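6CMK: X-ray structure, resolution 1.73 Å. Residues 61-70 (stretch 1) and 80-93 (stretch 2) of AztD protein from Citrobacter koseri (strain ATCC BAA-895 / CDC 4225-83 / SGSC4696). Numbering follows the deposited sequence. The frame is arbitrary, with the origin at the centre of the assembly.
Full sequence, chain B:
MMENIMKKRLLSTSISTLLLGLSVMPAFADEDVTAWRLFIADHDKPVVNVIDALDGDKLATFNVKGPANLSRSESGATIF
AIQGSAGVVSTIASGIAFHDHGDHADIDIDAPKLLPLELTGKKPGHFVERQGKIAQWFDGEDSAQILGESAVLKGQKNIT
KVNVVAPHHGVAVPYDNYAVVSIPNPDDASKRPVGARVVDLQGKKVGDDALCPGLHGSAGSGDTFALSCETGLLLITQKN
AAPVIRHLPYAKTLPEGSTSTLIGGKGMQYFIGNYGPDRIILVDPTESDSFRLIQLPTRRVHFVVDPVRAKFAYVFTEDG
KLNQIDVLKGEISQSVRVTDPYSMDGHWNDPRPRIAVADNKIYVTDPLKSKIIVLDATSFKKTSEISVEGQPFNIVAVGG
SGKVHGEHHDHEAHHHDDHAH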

# COMPACT_ATOMS: atom_id res chain seq x y z
N THR B 61 -21.09 15.70 -13.43
CA THR B 61 -22.38 15.13 -13.06
C THR B 61 -22.64 13.97 -14.01
O THR B 61 -22.57 14.14 -15.23
N PHE B 62 -22.92 12.80 -13.46
CA PHE B 62 -23.22 11.62 -14.24
C PHE B 62 -24.67 11.24 -14.05
O PHE B 62 -25.14 11.13 -12.91
N ASN B 63 -25.37 11.05 -15.15
CA ASN B 63 -26.73 10.55 -15.11
C ASN B 63 -26.71 9.04 -15.28
O ASN B 63 -26.12 8.52 -16.23
N VAL B 64 -27.34 8.34 -14.34
CA VAL B 64 -27.44 6.89 -14.39
C VAL B 64 -28.93 6.56 -14.45
O VAL B 64 -29.75 7.44 -14.75
N LYS B 65 -29.29 5.32 -14.16
CA LYS B 65 -30.67 4.88 -14.39
C LYS B 65 -31.54 5.03 -13.15
O LYS B 65 -32.73 5.37 -13.27
N GLY B 66 -31.00 4.78 -11.96
CA GLY B 66 -31.74 4.93 -10.73
C GLY B 66 -30.87 5.52 -9.63
O GLY B 66 -29.65 5.65 -9.78
N PRO B 67 -31.48 5.90 -8.51
CA PRO B 67 -30.67 6.36 -7.37
C PRO B 67 -29.70 5.28 -6.94
O PRO B 67 -30.04 4.09 -6.93
N ALA B 68 -28.49 5.70 -6.57
CA ALA B 68 -27.38 4.78 -6.39
C ALA B 68 -26.87 4.75 -4.96
O ALA B 68 -26.94 5.74 -4.23
N ASN B 69 -26.36 3.58 -4.58
CA ASN B 69 -25.42 3.42 -3.48
C ASN B 69 -24.02 3.36 -4.08
O ASN B 69 -23.84 2.90 -5.21
N LEU B 70 -23.03 3.84 -3.35
CA LEU B 70 -21.70 4.01 -3.91
C LEU B 70 -20.66 3.19 -3.16
O LEU B 70 -20.70 3.10 -1.92
N PHE B 80 -18.16 2.39 -8.06
CA PHE B 80 -19.31 1.63 -8.54
C PHE B 80 -20.58 2.20 -7.94
O PHE B 80 -20.64 2.53 -6.76
N ALA B 81 -21.60 2.34 -8.79
CA ALA B 81 -22.87 2.96 -8.44
C ALA B 81 -23.94 1.88 -8.57
O ALA B 81 -24.38 1.56 -9.69
N ILE B 82 -24.34 1.32 -7.44
CA ILE B 82 -25.28 0.21 -7.40
C ILE B 82 -26.69 0.79 -7.35
O ILE B 82 -27.02 1.54 -6.43
N GLN B 83 -27.51 0.43 -8.33
CA GLN B 83 -28.86 0.97 -8.50
C GLN B 83 -29.87 -0.17 -8.35
O GLN B 83 -30.33 -0.75 -9.33
N GLY B 84 -30.23 -0.46 -7.10
CA GLY B 84 -31.04 -1.64 -6.83
C GLY B 84 -32.36 -1.65 -7.57
O GLY B 84 -32.76 -2.67 -8.13
N SER B 85 -33.04 -0.50 -7.61
CA SER B 85 -34.36 -0.45 -8.23
C SER B 85 -34.28 -0.43 -9.75
O SER B 85 -35.28 -0.74 -10.41
N ALA B 86 -33.13 -0.08 -10.32
CA ALA B 86 -32.98 0.01 -11.76
C ALA B 86 -32.37 -1.24 -12.38
O ALA B 86 -32.32 -1.33 -13.61
N GLY B 87 -31.90 -2.19 -11.57
CA GLY B 87 -31.36 -3.43 -12.09
C GLY B 87 -30.00 -3.31 -12.73
O GLY B 87 -29.67 -4.10 -13.63
N VAL B 88 -29.17 -2.37 -12.28
CA VAL B 88 -27.91 -2.11 -12.96
C VAL B 88 -26.89 -1.60 -11.95
O VAL B 88 -27.24 -0.98 -10.95
N VAL B 89 -25.63 -1.87 -12.24
CA VAL B 89 -24.51 -1.26 -11.54
C VAL B 89 -23.69 -0.53 -12.59
O VAL B 89 -23.28 -1.14 -13.59
N SER B 90 -23.48 0.77 -12.39
CA SER B 90 -22.67 1.58 -13.29
C SER B 90 -21.28 1.72 -12.69
O SER B 90 -21.08 1.55 -11.49
N THR B 91 -20.32 2.06 -13.56
CA THR B 91 -18.93 2.11 -13.16
C THR B 91 -18.32 3.42 -13.62
O THR B 91 -18.49 3.83 -14.78
N ILE B 92 -17.59 4.07 -12.72
CA ILE B 92 -16.98 5.37 -12.94
C ILE B 92 -15.47 5.22 -12.77
O ILE B 92 -15.01 4.63 -11.78
N ALA B 93 -14.71 5.75 -13.71
CA ALA B 93 -13.27 5.91 -13.51
C ALA B 93 -13.05 7.20 -12.74
O ALA B 93 -13.43 8.28 -13.19

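The two stretches bury 657 Å² between them, summed over both sides, and the backbone pairs in part of the interface, N69-L70 with A81-I82. N69 and I82 form an antiparallel hydrogen-bonded pair: N69 N donates to I82 O at 2.8 Å (N-H...O angle 164°) and I82 N returns a bond to N69 O at 2.8 Å (154°). L70 and A81 follow as a non-hydrogen-bonded pair; their side chains lie on one face of the sheet and those of N69 and I82 on the other. CA-H...O contacts reinforce this register, with A68 CA 3.3 Å from I82 O and L70 CA 3.4 Å from F80 O.

The polar centre is Q83. Its CA-to-CB bond points sideways, but chi1 m (-60°), chi2 t (151°) and chi3 of 64° bring its amide nearer to stretch 1. There Q83 OE1 accepts two backbone bonds, from K65 N at 2.8 Å (140°) and from G66 N at 3.0 Å (161°), and so satisfies two consecutive amides of the loop. The other end of the amide is held within stretch 2: Q83 NE2 donates to A81 O at 3.1 Å (167°) and to S90 OG at 2.9 Å (153°), S90 being in the m rotamer. With both ends engaged, the orientation of the amide is well defined by its partners.

K65 points toward stretch 2 with all four chi angles t. This extended chain carries K65 NZ to A86 O, where it donates a hydrogen bond of 2.6 Å, while K65 CG lies 3.5 Å from A86 CB. The methyl of A86 also points toward stretch 1, and A86 CB packs 3.7 Å from G66 N. At G66 an ideal CB would lie only 3.0 Å from A86 CB, a clash, so the absence of a side chain permits this close approach.

One water bridges the two stretches. Water 1 donates to P67 O at 2.8 Å and lies 2.7 Å from S85 OG in a second hydrogen bond; S85 is in the p rotamer.

Apolar contacts occur toward both ends of the interface. F62 (chi1 m, chi2 -54°) and I92 (chi1 m, chi2 t) point toward each other's stretch, and F62 CD2 meets I92 CD1 at 3.7 Å, the methyl approaching the ring obliquely. Farther along, A81 CB lies 3.8 Å from both A68 CB and L70 CD2; the m,t rotamer of L70 brings the end of its side chain nearer to stretch 2. V64, in m, also points toward stretch 2, where its methyl V64 CG1 makes a van der Waals contact with the hydroxyl oxygen S90 OG at 3.7 Å.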

# COMPACT_ATOMS: atom_id res chain seq x y z
CB THR B 61 -23.49 16.17 -13.16
OG1 THR B 61 -23.20 17.27 -12.29
CG2 THR B 61 -24.83 15.57 -12.76
CB PHE B 62 -22.33 10.45 -13.85
CG PHE B 62 -20.88 10.69 -14.11
CD1 PHE B 62 -20.45 11.07 -15.37
CD2 PHE B 62 -19.96 10.55 -13.10
CE1 PHE B 62 -19.11 11.30 -15.61
CE2 PHE B 62 -18.62 10.77 -13.33
CZ PHE B 62 -18.20 11.15 -14.59
CB ASN B 63 -27.59 11.22 -16.18
CG ASN B 63 -27.62 12.73 -16.03
OD1 ASN B 63 -28.18 13.25 -15.06
ND2 ASN B 63 -27.01 13.44 -16.97
CB VAL B 64 -26.71 6.23 -13.21
CG1 VAL B 64 -25.21 6.47 -13.32
CG2 VAL B 64 -27.22 6.73 -11.86
CB LYS B 65 -30.67 3.43 -14.88
CG LYS B 65 -32.07 2.88 -15.18
CD LYS B 65 -32.03 1.42 -15.65
CE LYS B 65 -33.42 0.80 -15.63
NZ LYS B 65 -33.40 -0.68 -15.87
CB PRO B 67 -31.72 6.65 -6.28
CG PRO B 67 -33.01 6.80 -7.01
CD PRO B 67 -32.92 5.92 -8.21
CB ALA B 68 -26.20 5.16 -7.30
CB ASN B 69 -25.72 2.14 -2.67
CG ASN B 69 -27.09 2.18 -1.98
OD1 ASN B 69 -27.68 1.13 -1.72
ND2 ASN B 69 -27.59 3.37 -1.67
CB LEU B 70 -21.27 5.49 -3.90
CG LEU B 70 -22.12 6.44 -4.75
CD1 LEU B 70 -21.69 7.88 -4.57
CD2 LEU B 70 -22.05 6.07 -6.21
CB PHE B 80 -19.14 0.15 -8.21
CG PHE B 80 -18.05 -0.51 -9.01
CD1 PHE B 80 -16.73 -0.39 -8.62
CD2 PHE B 80 -18.33 -1.21 -10.17
CE1 PHE B 80 -15.72 -0.98 -9.36
CE2 PHE B 80 -17.32 -1.80 -10.91
CZ PHE B 80 -16.01 -1.68 -10.50
CB ALA B 81 -23.15 4.17 -9.32
CB ILE B 82 -25.01 -0.71 -6.19
CG1 ILE B 82 -23.69 -1.47 -6.34
CG2 ILE B 82 -26.13 -1.73 -6.04
CD1 ILE B 82 -22.40 -0.68 -6.10
CB GLN B 83 -28.96 1.67 -9.84
CG GLN B 83 -27.98 2.82 -9.98
CD GLN B 83 -27.56 3.07 -11.41
OE1 GLN B 83 -28.37 3.43 -12.25
NE2 GLN B 83 -26.27 2.88 -11.70
CB SER B 85 -35.13 0.78 -7.75
OG SER B 85 -34.48 1.98 -8.11
CB ALA B 86 -32.12 1.23 -12.12
CB VAL B 88 -28.09 -1.09 -14.11
CG1 VAL B 88 -28.48 0.28 -13.55
CG2 VAL B 88 -26.83 -0.99 -14.96
CB VAL B 89 -23.65 -2.29 -10.78
CG1 VAL B 89 -22.56 -1.60 -9.98
CG2 VAL B 89 -24.53 -3.16 -9.89
CB SER B 90 -23.27 2.97 -13.49
OG SER B 90 -24.55 2.89 -14.08
CB THR B 91 -18.17 0.93 -13.75
OG1 THR B 91 -18.00 1.11 -15.15
CG2 THR B 91 -18.96 -0.33 -13.50
CB ILE B 92 -17.54 6.41 -11.96
CG1 ILE B 92 -19.01 6.69 -12.25
CG2 ILE B 92 -16.74 7.72 -12.02
CD1 ILE B 92 -19.74 7.42 -11.11
CB ALA B 93 -12.52 5.93 -14.83
O HOH W 1 -31.85 2.46 -8.32